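Local coordinates for protein signal recognition particle receptor FtsY (Sulfolobus acidocaldarius, PDB 5L3S) that acts as the signal recognition particle receptor, an SRP54-type protein that joins a helical bundle domain to a P-loop nucleotide-binding domain, at residues Y242-L247 and K267-Y272; E80-N85 and S261-L266. All coordinates share one frame; numbering follows the deposited sequence.

Helix 258-266 ties the two contacts together: it connects the strands of interaction 1 and carries one side of interaction 2. Their centres lie 10 Å apart. Along the chain they interleave: 80-85 comes first, then 242-247, 261-266 and 267-272. Interaction 1 joins strands 244-248 and 270-274, neighbours in the large sheet of the P-loop domain. Interaction 2 sets the C-terminal part of helix 66-85, whose earlier part belongs to the helical bundle, across the connecting helix. The two sites touch directly. Asn85 O packs 3.5 Å from Pro269 CB, and Lys268 N probably bonds to Leu262 O. The helix that leads out of the bundle thus packs on the same beta-alpha-beta unit whose two strands pair in interaction 1.

Interaction 1: Y242-L247 and K267-Y272; sequences YDAVIL and KKPVVY
Lys268 reaches over the ring of Tyr242 where two parallel strands of a beta-alpha-beta unit begin to pair. Strands 244-248 and 270-274 are adjacent in the P-loop domain sheet, with helix 258-266 as the crossover. The lysine chain bends at chi2 (-67°), which turns CD toward the ring, and CD comes 3.9 Å from Tyr242 CE2. CE then sits over one face, offset toward the rim. The OH of Tyr242 is held by Ala233 O.

The Ala244 methyl seats between the Pro269 ring and Val271 CG1, with CB 3.7 Å from that CG1. Val245 and Val270 share one face of the sheet, Ile246 and Tyr272 the other. Ile246 lays CG1 against Val271 CG2, while its CD1 approaches the Tyr272 ring obliquely, 4.0 Å from CD2. Leu247 and Val270 cross at about a right angle: the branch point CG of Leu247 meets both methyls of Val270. Val245 donates N-H to Pro269 O and accepts from Val271 N, both at 2.9 Å. The longer bond from Leu247 N to Tyr272 O follows. A water bridges Asp243 O and Lys268 NZ. NZ donates a hydrogen bond to Tyr242 O, 2.7 Å long and nearly in line with the carbonyl.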
loop_
_atom_site.group_PDB
_atom_site.type_symbol
_atom_site.label_atom_id
_atom_site.label_comp_id
_atom_site.label_asym_id
_atom_site.label_seq_id
_atom_site.Cartn_x
_atom_site.Cartn_y
_atom_site.Cartn_z
ATOM N N TYR B 242 -3.883 10.663 -16.412
ATOM C CA TYR B 242 -4.524 9.355 -16.573
ATOM C C TYR B 242 -6.037 9.547 -16.646
ATOM O O TYR B 242 -6.546 10.636 -16.362
ATOM C CB TYR B 242 -4.147 8.393 -15.442
ATOM C CG TYR B 242 -4.381 8.956 -14.052
ATOM C CD1 TYR B 242 -3.379 9.680 -13.401
ATOM C CD2 TYR B 242 -5.594 8.773 -13.394
ATOM C CE1 TYR B 242 -3.578 10.215 -12.135
ATOM C CE2 TYR B 242 -5.803 9.300 -12.117
ATOM C CZ TYR B 242 -4.783 10.018 -11.497
ATOM O OH TYR B 242 -4.970 10.555 -10.247
ATOM N N ASP B 243 -6.755 8.492 -17.016
ATOM C CA ASP B 243 -8.198 8.590 -17.249
ATOM C C ASP B 243 -9.023 8.041 -16.085
ATOM O O ASP B 243 -10.115 8.536 -15.800
ATOM C CB ASP B 243 -8.573 7.839 -18.525
ATOM C CG ASP B 243 -7.849 8.372 -19.741
ATOM O OD1 ASP B 243 -8.094 9.539 -20.097
ATOM O OD2 ASP B 243 -7.040 7.631 -20.337
ATOM N N ALA B 244 -8.506 7.000 -15.439
ATOM C CA ALA B 244 -9.225 6.338 -14.351
ATOM C C ALA B 244 -8.286 5.580 -13.411
ATOM O O ALA B 244 -7.098 5.430 -13.681
ATOM C CB ALA B 244 -10.278 5.403 -14.893
ATOM N N VAL B 245 -8.845 5.091 -12.307
ATOM C CA VAL B 245 -8.054 4.397 -11.307
ATOM C C VAL B 245 -8.656 3.018 -11.082
ATOM O O VAL B 245 -9.884 2.854 -11.124
ATOM C CB VAL B 245 -8.082 5.201 -9.980
ATOM C CG1 VAL B 245 -7.589 4.367 -8.807
ATOM C CG2 VAL B 245 -7.268 6.483 -10.126
ATOM N N ILE B 246 -7.799 2.034 -10.845
ATOM C CA ILE B 246 -8.235 0.776 -10.255
ATOM C C ILE B 246 -7.615 0.670 -8.852
ATOM O O ILE B 246 -6.415 0.864 -8.689
ATOM C CB ILE B 246 -7.853 -0.437 -11.151
ATOM C CG1 ILE B 246 -8.698 -0.419 -12.441
ATOM C CG2 ILE B 246 -8.042 -1.759 -10.394
ATOM C CD1 ILE B 246 -8.295 -1.492 -13.488
ATOM N N LEU B 247 -8.452 0.392 -7.852
ATOM C CA LEU B 247 -8.005 0.232 -6.465
ATOM C C LEU B 247 -7.859 -1.244 -6.155
ATOM O O LEU B 247 -8.797 -2.013 -6.382
ATOM C CB LEU B 247 -9.062 0.805 -5.508
ATOM C CG LEU B 247 -9.402 2.284 -5.603
ATOM C CD1 LEU B 247 -10.337 2.674 -4.449
ATOM C CD2 LEU B 247 -8.124 3.094 -5.553
ATOM N N LYS B 267 -11.408 14.946 -9.518
ATOM C CA LYS B 267 -12.434 14.551 -10.475
ATOM C C LYS B 267 -12.037 13.307 -11.256
ATOM O O LYS B 267 -12.285 13.225 -12.456
ATOM C CB LYS B 267 -12.789 15.701 -11.439
ATOM C CG LYS B 267 -13.484 16.872 -10.759
ATOM C CD LYS B 267 -14.587 16.355 -9.857
ATOM C CE LYS B 267 -14.927 17.327 -8.740
ATOM N NZ LYS B 267 -15.744 16.656 -7.692
ATOM N N LYS B 268 -11.412 12.346 -10.576
ATOM C CA LYS B 268 -10.980 11.114 -11.229
ATOM C C LYS B 268 -11.822 9.948 -10.731
ATOM O O LYS B 268 -12.106 9.846 -9.543
ATOM C CB LYS B 268 -9.489 10.842 -10.963
ATOM C CG LYS B 268 -8.566 11.856 -11.618
ATOM C CD LYS B 268 -8.615 11.734 -13.147
ATOM C CE LYS B 268 -7.618 12.683 -13.801
ATOM N NZ LYS B 268 -7.821 12.811 -15.264
ATOM N N PRO B 269 -12.265 9.084 -11.651
ATOM C CA PRO B 269 -13.102 7.960 -11.224
ATOM C C PRO B 269 -12.312 6.681 -10.935
ATOM O O PRO B 269 -11.276 6.425 -11.542
ATOM C CB PRO B 269 -14.000 7.735 -12.438
ATOM C CG PRO B 269 -13.114 8.105 -13.613
ATOM C CD PRO B 269 -12.288 9.280 -13.113
ATOM N N VAL B 270 -12.818 5.886 -10.003
ATOM C CA VAL B 270 -12.381 4.518 -9.837
ATOM C C VAL B 270 -13.287 3.685 -10.722
ATOM O O VAL B 270 -14.511 3.834 -10.655
ATOM C CB VAL B 270 -12.549 4.058 -8.382
ATOM C CG1 VAL B 270 -12.173 2.580 -8.239
ATOM C CG2 VAL B 270 -11.710 4.929 -7.436
ATOM N N VAL B 271 -12.715 2.838 -11.577
ATOM C CA VAL B 271 -13.548 2.036 -12.483
ATOM C C VAL B 271 -13.711 0.579 -12.027
ATOM O O VAL B 271 -14.745 -0.037 -12.273
ATOM C CB VAL B 271 -13.052 2.094 -13.954
ATOM C CG1 VAL B 271 -13.378 3.443 -14.571
ATOM C CG2 VAL B 271 -11.544 1.791 -14.024
ATOM N N TYR B 272 -12.696 0.026 -11.368
ATOM C CA TYR B 272 -12.804 -1.330 -10.842
ATOM C C TYR B 272 -12.105 -1.431 -9.502
ATOM O O TYR B 272 -11.293 -0.592 -9.158
ATOM C CB TYR B 272 -12.157 -2.346 -11.790
ATOM C CG TYR B 272 -12.784 -2.391 -13.138
ATOM C CD1 TYR B 272 -13.949 -3.106 -13.348
ATOM C CD2 TYR B 272 -12.228 -1.704 -14.204
ATOM C CE1 TYR B 272 -14.556 -3.147 -14.587
ATOM C CE2 TYR B 272 -12.831 -1.722 -15.454
ATOM C CZ TYR B 272 -13.992 -2.450 -15.639
ATOM O OH TYR B 272 -14.596 -2.484 -16.873
HETATM O O HOH W 1 -10.352 11.461 -16.378
#

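Interaction 2: E80-N85 and S261-L266; sequences EILTKN and SLAYEL
Ile81 points from helix 66-85 toward helix 258-266 and spreads its two branches over consecutive residues. Its CG2, anti to the backbone N, lies 3.9 Å from Ala263 CB and close to the backbone N of Tyr264. CD1 leads the other branch to the Tyr264 ring, which it approaches obliquely, 4.3 Å from CD2. The ring's hydroxyl is bonded to Asp50 of helix 41-55.

Leu82 comes next. Its CB leaves the helix to one side, but the end of the side chain turns inward, and CD2 reaches Ala263 CB at 3.9 Å. The same side chain also packs on Phe285, Pro287 and Phe290. Here the two helical segments cross at 75°, their axes 9.1 Å apart at the closest approach. One is on helix 66-85, which begins in the SRP54-type helical bundle. The other is on the crossover helix of the P-loop domain. With only a methyl at Ala263, the backbones come near: Leu82 CA and Ala263 CA are 6.1 Å apart.

Asn85, one turn beyond Ile81, adds a third neighbour to that methyl, its ND2 3.5 Å from Ala263 CB. Within its own helix, ND2 donates a nearly straight bond to Ile81 O, 3.0 Å long at 161°.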
loop_
_atom_site.group_PDB
_atom_site.type_symbol
_atom_site.label_atom_id
_atom_site.label_comp_id
_atom_site.label_asym_id
_atom_site.label_seq_id
_atom_site.Cartn_x
_atom_site.Cartn_y
_atom_site.Cartn_z
ATOM N N GLU B 80 -23.597 11.500 -4.599
ATOM C CA GLU B 80 -23.622 12.448 -5.708
ATOM C C GLU B 80 -22.227 12.816 -6.221
ATOM O O GLU B 80 -22.035 12.971 -7.426
ATOM C CB GLU B 80 -24.417 13.699 -5.328
ATOM C CG GLU B 80 -25.920 13.460 -5.284
ATOM C CD GLU B 80 -26.706 14.683 -4.849
ATOM O OE1 GLU B 80 -27.711 15.009 -5.515
ATOM O OE2 GLU B 80 -26.330 15.311 -3.836
ATOM N N ILE B 81 -21.262 12.954 -5.311
ATOM C CA ILE B 81 -19.883 13.266 -5.694
ATOM C C ILE B 81 -19.284 12.158 -6.562
ATOM O O ILE B 81 -18.570 12.428 -7.527
ATOM C CB ILE B 81 -18.979 13.474 -4.465
ATOM C CG1 ILE B 81 -19.349 14.766 -3.739
ATOM C CG2 ILE B 81 -17.531 13.549 -4.876
ATOM C CD1 ILE B 81 -19.086 16.016 -4.553
ATOM N N LEU B 82 -19.589 10.915 -6.209
ATOM C CA LEU B 82 -19.092 9.758 -6.939
ATOM C C LEU B 82 -19.869 9.496 -8.232
ATOM O O LEU B 82 -19.283 9.158 -9.260
ATOM C CB LEU B 82 -19.141 8.529 -6.039
ATOM C CG LEU B 82 -18.232 8.620 -4.811
ATOM C CD1 LEU B 82 -18.587 7.533 -3.824
ATOM C CD2 LEU B 82 -16.758 8.503 -5.219
ATOM N N THR B 83 -21.189 9.647 -8.176
ATOM C CA THR B 83 -22.047 9.410 -9.340
ATOM C C THR B 83 -21.753 10.391 -10.478
ATOM O O THR B 83 -21.760 10.017 -11.651
ATOM C CB THR B 83 -23.537 9.453 -8.949
ATOM O OG1 THR B 83 -23.800 8.426 -7.985
ATOM C CG2 THR B 83 -24.444 9.236 -10.166
ATOM N N LYS B 84 -21.459 11.637 -10.123
ATOM C CA LYS B 84 -21.154 12.672 -11.111
ATOM C C LYS B 84 -19.827 12.419 -11.834
ATOM O O LYS B 84 -19.647 12.826 -12.985
ATOM C CB LYS B 84 -21.136 14.048 -10.440
ATOM C CG LYS B 84 -20.891 15.204 -11.388
ATOM C CD LYS B 84 -20.764 16.529 -10.646
ATOM C CE LYS B 84 -20.504 17.670 -11.619
ATOM N NZ LYS B 84 -20.324 18.974 -10.925
ATOM N N ASN B 85 -18.902 11.737 -11.166
ATOM C CA ASN B 85 -17.584 11.456 -11.749
ATOM C C ASN B 85 -17.494 10.206 -12.622
ATOM O O ASN B 85 -16.500 10.003 -13.325
ATOM C CB ASN B 85 -16.511 11.411 -10.663
ATOM C CG ASN B 85 -15.933 12.769 -10.388
ATOM O OD1 ASN B 85 -15.180 13.300 -11.201
ATOM N ND2 ASN B 85 -16.302 13.360 -9.255
ATOM N N SER B 261 -11.782 10.766 -2.104
ATOM C CA SER B 261 -10.786 11.823 -2.264
ATOM C C SER B 261 -10.458 12.101 -3.736
ATOM O O SER B 261 -10.314 13.253 -4.138
ATOM C CB SER B 261 -9.512 11.491 -1.482
ATOM O OG SER B 261 -9.761 11.579 -0.090
ATOM N N LEU B 262 -10.335 11.035 -4.519
ATOM C CA LEU B 262 -10.076 11.130 -5.952
ATOM C C LEU B 262 -11.167 11.905 -6.688
ATOM O O LEU B 262 -10.882 12.790 -7.496
ATOM C CB LEU B 262 -9.986 9.731 -6.547
ATOM C CG LEU B 262 -8.704 8.963 -6.298
ATOM C CD1 LEU B 262 -8.888 7.544 -6.788
ATOM C CD2 LEU B 262 -7.599 9.661 -7.045
ATOM N N ALA B 263 -12.416 11.554 -6.411
ATOM C CA ALA B 263 -13.542 12.237 -7.026
ATOM C C ALA B 263 -13.615 13.678 -6.543
ATOM O O ALA B 263 -13.767 14.601 -7.345
ATOM C CB ALA B 263 -14.834 11.505 -6.718
ATOM N N TYR B 264 -13.491 13.872 -5.233
ATOM C CA TYR B 264 -13.673 15.194 -4.644
ATOM C C TYR B 264 -12.558 16.165 -5.046
ATOM O O TYR B 264 -12.832 17.294 -5.437
ATOM C CB TYR B 264 -13.800 15.095 -3.111
ATOM C CG TYR B 264 -14.199 16.375 -2.430
ATOM C CD1 TYR B 264 -13.244 17.286 -1.997
ATOM C CD2 TYR B 264 -15.541 16.679 -2.216
ATOM C CE1 TYR B 264 -13.617 18.463 -1.372
ATOM C CE2 TYR B 264 -15.918 17.842 -1.592
ATOM C CZ TYR B 264 -14.957 18.733 -1.174
ATOM O OH TYR B 264 -15.348 19.898 -0.557
ATOM N N GLU B 265 -11.309 15.721 -4.957
ATOM C CA GLU B 265 -10.154 16.566 -5.271
ATOM C C GLU B 265 -9.755 16.626 -6.746
ATOM O O GLU B 265 -9.406 17.690 -7.247
ATOM C CB GLU B 265 -8.923 16.096 -4.490
ATOM C CG GLU B 265 -8.971 16.432 -3.035
ATOM C CD GLU B 265 -8.931 17.919 -2.815
ATOM O OE1 GLU B 265 -8.103 18.587 -3.471
ATOM O OE2 GLU B 265 -9.731 18.417 -1.999
ATOM N N LEU B 266 -9.766 15.480 -7.419
ATOM C CA LEU B 266 -9.145 15.369 -8.740
ATOM C C LEU B 266 -10.135 15.111 -9.870
ATOM O O LEU B 266 -9.741 15.065 -11.034
ATOM C CB LEU B 266 -8.096 14.258 -8.736
ATOM C CG LEU B 266 -6.994 14.414 -7.684
ATOM C CD1 LEU B 266 -6.025 13.244 -7.728
ATOM C CD2 LEU B 266 -6.281 15.731 -7.891
#